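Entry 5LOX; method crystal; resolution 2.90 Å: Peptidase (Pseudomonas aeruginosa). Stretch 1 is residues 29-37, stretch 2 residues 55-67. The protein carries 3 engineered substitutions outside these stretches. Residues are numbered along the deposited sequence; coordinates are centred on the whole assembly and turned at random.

Stretch 1, residues 29-37: TFRKLFTFG
Stretch 2 (55-67) SQSVINLLQQRIR

A strand and the loop before it pack against a helix of the same chain, the strand nearly parallel to it, through three phenylalanines (F30 from the loop, F34 and F36 from the strand), in a small contact that is apolar at its centre, has glutamine side chains lying against the rings and contains no hydrogen bond between the two stretches. Strand 33-37 and helix 55-66 run in the same N-to-C direction at 17°, with a closest approach of 11.0 Å between axes, and together the stretches bury 338 Å². The register is set by two pairs: F34 CA lies 8.3 Å from I59 CA, and F36 CA lies 8.6 Å from Q63 CA, so a two-residue step along the strand matches one helical turn. Strand residues 33-36 are extended, with phi from -116 to -146° and psi from 119 to 153°. L33 points its CA-to-CB bond away from the helix, whereas F34 and F36 point theirs toward it. Residues 55-64 have helical angles near -62/-43°, tied by i to i+4 bonds such as I59 N to S55 O (3.0 Å) and Q63 N to I59 O (3.0 Å).

F30, F34 and F36 all take chi1 m (-74, -61 and -56°), with chi2 at -86, 89 and 83°. F34 receives I59, itself m,m (-67, -80°), over one face: I59 CG2 sits 4.1 Å from the centroid of the F34 ring (CG, CD1, CD2, CE1, CE2, CZ), 10° off the ring normal, a CH-pi contact. I59 CD1 also comes within 3.6 Å of F34 CD1. F36, which gives the most area to the contact, is met at its edge, near the ring plane, by I66 CD1, 3.4 Å from F36 CD2, and by Q63 CG, 3.9 Å from F36 CE2. I66 reaches the ring with chi1 between wells at -121° and chi2 t (156°).

The glutamines Q56 and Q63 start sideways, but their ends come nearer the strand stretch. Q63 (chi1 -76°, chi2 161°, chi3 -10°) thus bridges two rings, its CG touching F36 while NE2 lies 4.4 Å from F34 CD2. Q56 (-95, -165, -23°) places NE2 3.7 Å from F30 CE1, in the loop before the strand; its amide is hydrogen-bonded elsewhere in the structure. F30 has phi/psi -142/134°. Beside this contact, R31 (t,t,m, chi4 -72°) reaches forward along the chain, and its NH1 donates to L33 O at 3.2 Å and 165°. G37, at phi/psi 155/174°, adopts a conformation in which a CB would jam against the carbonyl O of F36.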

# COMPACT_ATOMS: atom_id res chain seq x y z
N THR A 29 -84.46 -28.91 44.08
CA THR A 29 -85.92 -29.16 44.09
C THR A 29 -86.57 -28.60 45.34
O THR A 29 -86.13 -28.90 46.45
CB THR A 29 -86.19 -30.66 44.08
OG1 THR A 29 -85.61 -31.23 42.91
CG2 THR A 29 -87.64 -30.92 44.04
N PHE A 30 -87.56 -27.74 45.15
CA PHE A 30 -88.37 -27.20 46.26
C PHE A 30 -89.83 -27.08 45.85
O PHE A 30 -90.13 -26.60 44.75
CB PHE A 30 -87.88 -25.81 46.68
CG PHE A 30 -86.61 -25.84 47.45
CD1 PHE A 30 -86.62 -26.02 48.81
CD2 PHE A 30 -85.40 -25.66 46.81
CE1 PHE A 30 -85.44 -26.07 49.54
CE2 PHE A 30 -84.22 -25.70 47.52
CZ PHE A 30 -84.23 -25.91 48.89
N ARG A 31 -90.73 -27.52 46.72
CA ARG A 31 -92.17 -27.48 46.45
C ARG A 31 -92.59 -26.02 46.31
O ARG A 31 -92.07 -25.17 47.03
CB ARG A 31 -92.90 -28.18 47.57
CG ARG A 31 -94.35 -27.76 47.80
CD ARG A 31 -94.99 -28.48 49.00
NE ARG A 31 -94.94 -29.92 48.77
CZ ARG A 31 -95.70 -30.55 47.89
NH1 ARG A 31 -96.59 -29.89 47.17
NH2 ARG A 31 -95.57 -31.86 47.72
N LYS A 32 -93.44 -25.73 45.32
CA LYS A 32 -93.88 -24.36 45.07
C LYS A 32 -95.39 -24.26 45.09
O LYS A 32 -95.98 -23.34 44.55
CB LYS A 32 -93.37 -23.85 43.72
CG LYS A 32 -91.86 -23.86 43.57
CD LYS A 32 -91.43 -23.56 42.14
CE LYS A 32 -89.94 -23.79 41.92
NZ LYS A 32 -89.12 -22.74 42.60
N LEU A 33 -96.03 -25.21 45.74
CA LEU A 33 -97.48 -25.23 45.86
C LEU A 33 -97.80 -25.72 47.26
O LEU A 33 -97.47 -26.85 47.61
CB LEU A 33 -98.06 -26.18 44.82
CG LEU A 33 -99.56 -26.21 44.64
CD1 LEU A 33 -99.90 -26.91 43.35
CD2 LEU A 33 -100.26 -26.89 45.80
N PHE A 34 -98.47 -24.87 48.04
CA PHE A 34 -98.77 -25.17 49.42
C PHE A 34 -100.27 -25.03 49.67
O PHE A 34 -100.90 -24.11 49.17
CB PHE A 34 -98.02 -24.18 50.29
CG PHE A 34 -96.54 -24.27 50.14
CD1 PHE A 34 -95.88 -23.52 49.19
CD2 PHE A 34 -95.80 -25.11 50.93
CE1 PHE A 34 -94.49 -23.60 49.03
CE2 PHE A 34 -94.42 -25.19 50.79
CZ PHE A 34 -93.77 -24.44 49.84
N THR A 35 -100.83 -25.90 50.51
CA THR A 35 -102.26 -25.88 50.79
C THR A 35 -102.51 -25.56 52.26
O THR A 35 -101.70 -25.83 53.13
CB THR A 35 -102.91 -27.22 50.46
OG1 THR A 35 -102.59 -28.14 51.50
CG2 THR A 35 -102.38 -27.79 49.16
N PHE A 36 -103.66 -24.96 52.54
CA PHE A 36 -104.06 -24.61 53.90
C PHE A 36 -105.56 -24.76 53.98
O PHE A 36 -106.24 -24.65 52.96
CB PHE A 36 -103.75 -23.15 54.20
CG PHE A 36 -102.31 -22.76 54.01
CD1 PHE A 36 -101.84 -22.42 52.75
CD2 PHE A 36 -101.44 -22.71 55.09
CE1 PHE A 36 -100.52 -22.07 52.57
CE2 PHE A 36 -100.14 -22.35 54.92
CZ PHE A 36 -99.67 -22.03 53.65
N GLY A 37 -106.09 -25.03 55.17
CA GLY A 37 -107.53 -25.03 55.34
C GLY A 37 -108.08 -25.87 56.47
O GLY A 37 -107.35 -26.60 57.12
N SER A 55 -89.56 -16.27 49.64
CA SER A 55 -90.80 -17.00 49.57
C SER A 55 -90.88 -18.05 50.67
O SER A 55 -91.92 -18.26 51.26
CB SER A 55 -90.95 -17.67 48.24
OG SER A 55 -90.20 -18.87 48.26
N GLN A 56 -89.77 -18.70 50.99
CA GLN A 56 -89.79 -19.63 52.11
C GLN A 56 -90.14 -18.94 53.41
O GLN A 56 -90.92 -19.44 54.19
CB GLN A 56 -88.43 -20.28 52.31
CG GLN A 56 -88.32 -21.60 51.63
CD GLN A 56 -87.12 -22.36 52.13
OE1 GLN A 56 -86.15 -21.77 52.64
NE2 GLN A 56 -87.10 -23.65 51.86
N SER A 57 -89.51 -17.81 53.68
CA SER A 57 -89.83 -17.10 54.91
C SER A 57 -91.33 -16.76 54.96
O SER A 57 -91.93 -16.83 56.01
CB SER A 57 -88.94 -15.86 55.06
OG SER A 57 -87.67 -16.26 55.52
N VAL A 58 -91.90 -16.33 53.84
CA VAL A 58 -93.28 -15.93 53.83
C VAL A 58 -94.15 -17.11 54.18
O VAL A 58 -94.97 -17.03 55.05
CB VAL A 58 -93.68 -15.37 52.47
CG1 VAL A 58 -95.19 -15.33 52.33
CG2 VAL A 58 -93.11 -13.97 52.28
N ILE A 59 -93.91 -18.22 53.51
CA ILE A 59 -94.69 -19.44 53.75
C ILE A 59 -94.53 -19.94 55.19
O ILE A 59 -95.48 -20.30 55.85
CB ILE A 59 -94.22 -20.55 52.83
CG1 ILE A 59 -94.56 -20.17 51.40
CG2 ILE A 59 -94.84 -21.86 53.22
CD1 ILE A 59 -96.00 -20.43 51.00
N ASN A 60 -93.30 -19.92 55.68
CA ASN A 60 -93.04 -20.33 57.02
C ASN A 60 -93.80 -19.51 58.05
O ASN A 60 -94.30 -20.04 59.01
CB ASN A 60 -91.54 -20.29 57.30
CG ASN A 60 -90.98 -21.70 57.60
OD1 ASN A 60 -90.45 -22.31 56.69
ND2 ASN A 60 -91.10 -22.21 58.85
N LEU A 61 -93.84 -18.20 57.86
CA LEU A 61 -94.52 -17.36 58.83
C LEU A 61 -96.01 -17.65 58.78
O LEU A 61 -96.69 -17.62 59.79
CB LEU A 61 -94.23 -15.87 58.59
CG LEU A 61 -92.78 -15.38 58.80
CD1 LEU A 61 -92.76 -13.88 58.61
CD2 LEU A 61 -92.18 -15.77 60.14
N LEU A 62 -96.55 -17.84 57.57
CA LEU A 62 -97.96 -18.10 57.43
C LEU A 62 -98.33 -19.37 58.16
O LEU A 62 -99.37 -19.42 58.80
CB LEU A 62 -98.35 -18.21 55.96
CG LEU A 62 -98.34 -16.90 55.16
CD1 LEU A 62 -98.47 -17.21 53.69
CD2 LEU A 62 -99.42 -15.94 55.59
N GLN A 63 -97.46 -20.38 58.11
CA GLN A 63 -97.69 -21.63 58.85
C GLN A 63 -97.60 -21.45 60.37
O GLN A 63 -98.52 -21.80 61.05
CB GLN A 63 -96.72 -22.71 58.42
CG GLN A 63 -97.07 -23.34 57.08
CD GLN A 63 -95.90 -24.08 56.42
OE1 GLN A 63 -94.75 -23.98 56.86
NE2 GLN A 63 -96.18 -24.75 55.33
N GLN A 64 -96.53 -20.83 60.86
CA GLN A 64 -96.41 -20.55 62.28
C GLN A 64 -97.63 -19.79 62.81
O GLN A 64 -98.16 -20.11 63.88
CB GLN A 64 -95.15 -19.74 62.59
CG GLN A 64 -93.85 -20.52 62.45
CD GLN A 64 -92.60 -19.67 62.72
OE1 GLN A 64 -92.46 -19.05 63.77
NE2 GLN A 64 -91.68 -19.65 61.75
N ARG A 65 -98.07 -18.77 62.08
CA ARG A 65 -99.16 -17.90 62.55
C ARG A 65 -100.55 -18.52 62.51
O ARG A 65 -101.48 -18.02 63.16
CB ARG A 65 -99.16 -16.59 61.76
CG ARG A 65 -98.17 -15.60 62.31
CD ARG A 65 -97.83 -14.52 61.32
NE ARG A 65 -96.53 -13.94 61.63
CZ ARG A 65 -95.97 -12.95 60.95
NH1 ARG A 65 -96.58 -12.40 59.91
NH2 ARG A 65 -94.78 -12.51 61.31
N ILE A 66 -100.70 -19.59 61.74
CA ILE A 66 -101.96 -20.35 61.68
C ILE A 66 -102.33 -20.86 63.08
O ILE A 66 -103.47 -20.74 63.52
CB ILE A 66 -101.82 -21.51 60.65
CG1 ILE A 66 -102.86 -21.36 59.55
CG2 ILE A 66 -101.89 -22.89 61.27
CD1 ILE A 66 -102.46 -22.04 58.27
N ARG A 67 -101.30 -21.35 63.78
CA ARG A 67 -101.37 -21.80 65.17
C ARG A 67 -101.14 -20.63 66.15
O ARG A 67 -100.27 -20.70 67.01
CB ARG A 67 -100.29 -22.88 65.41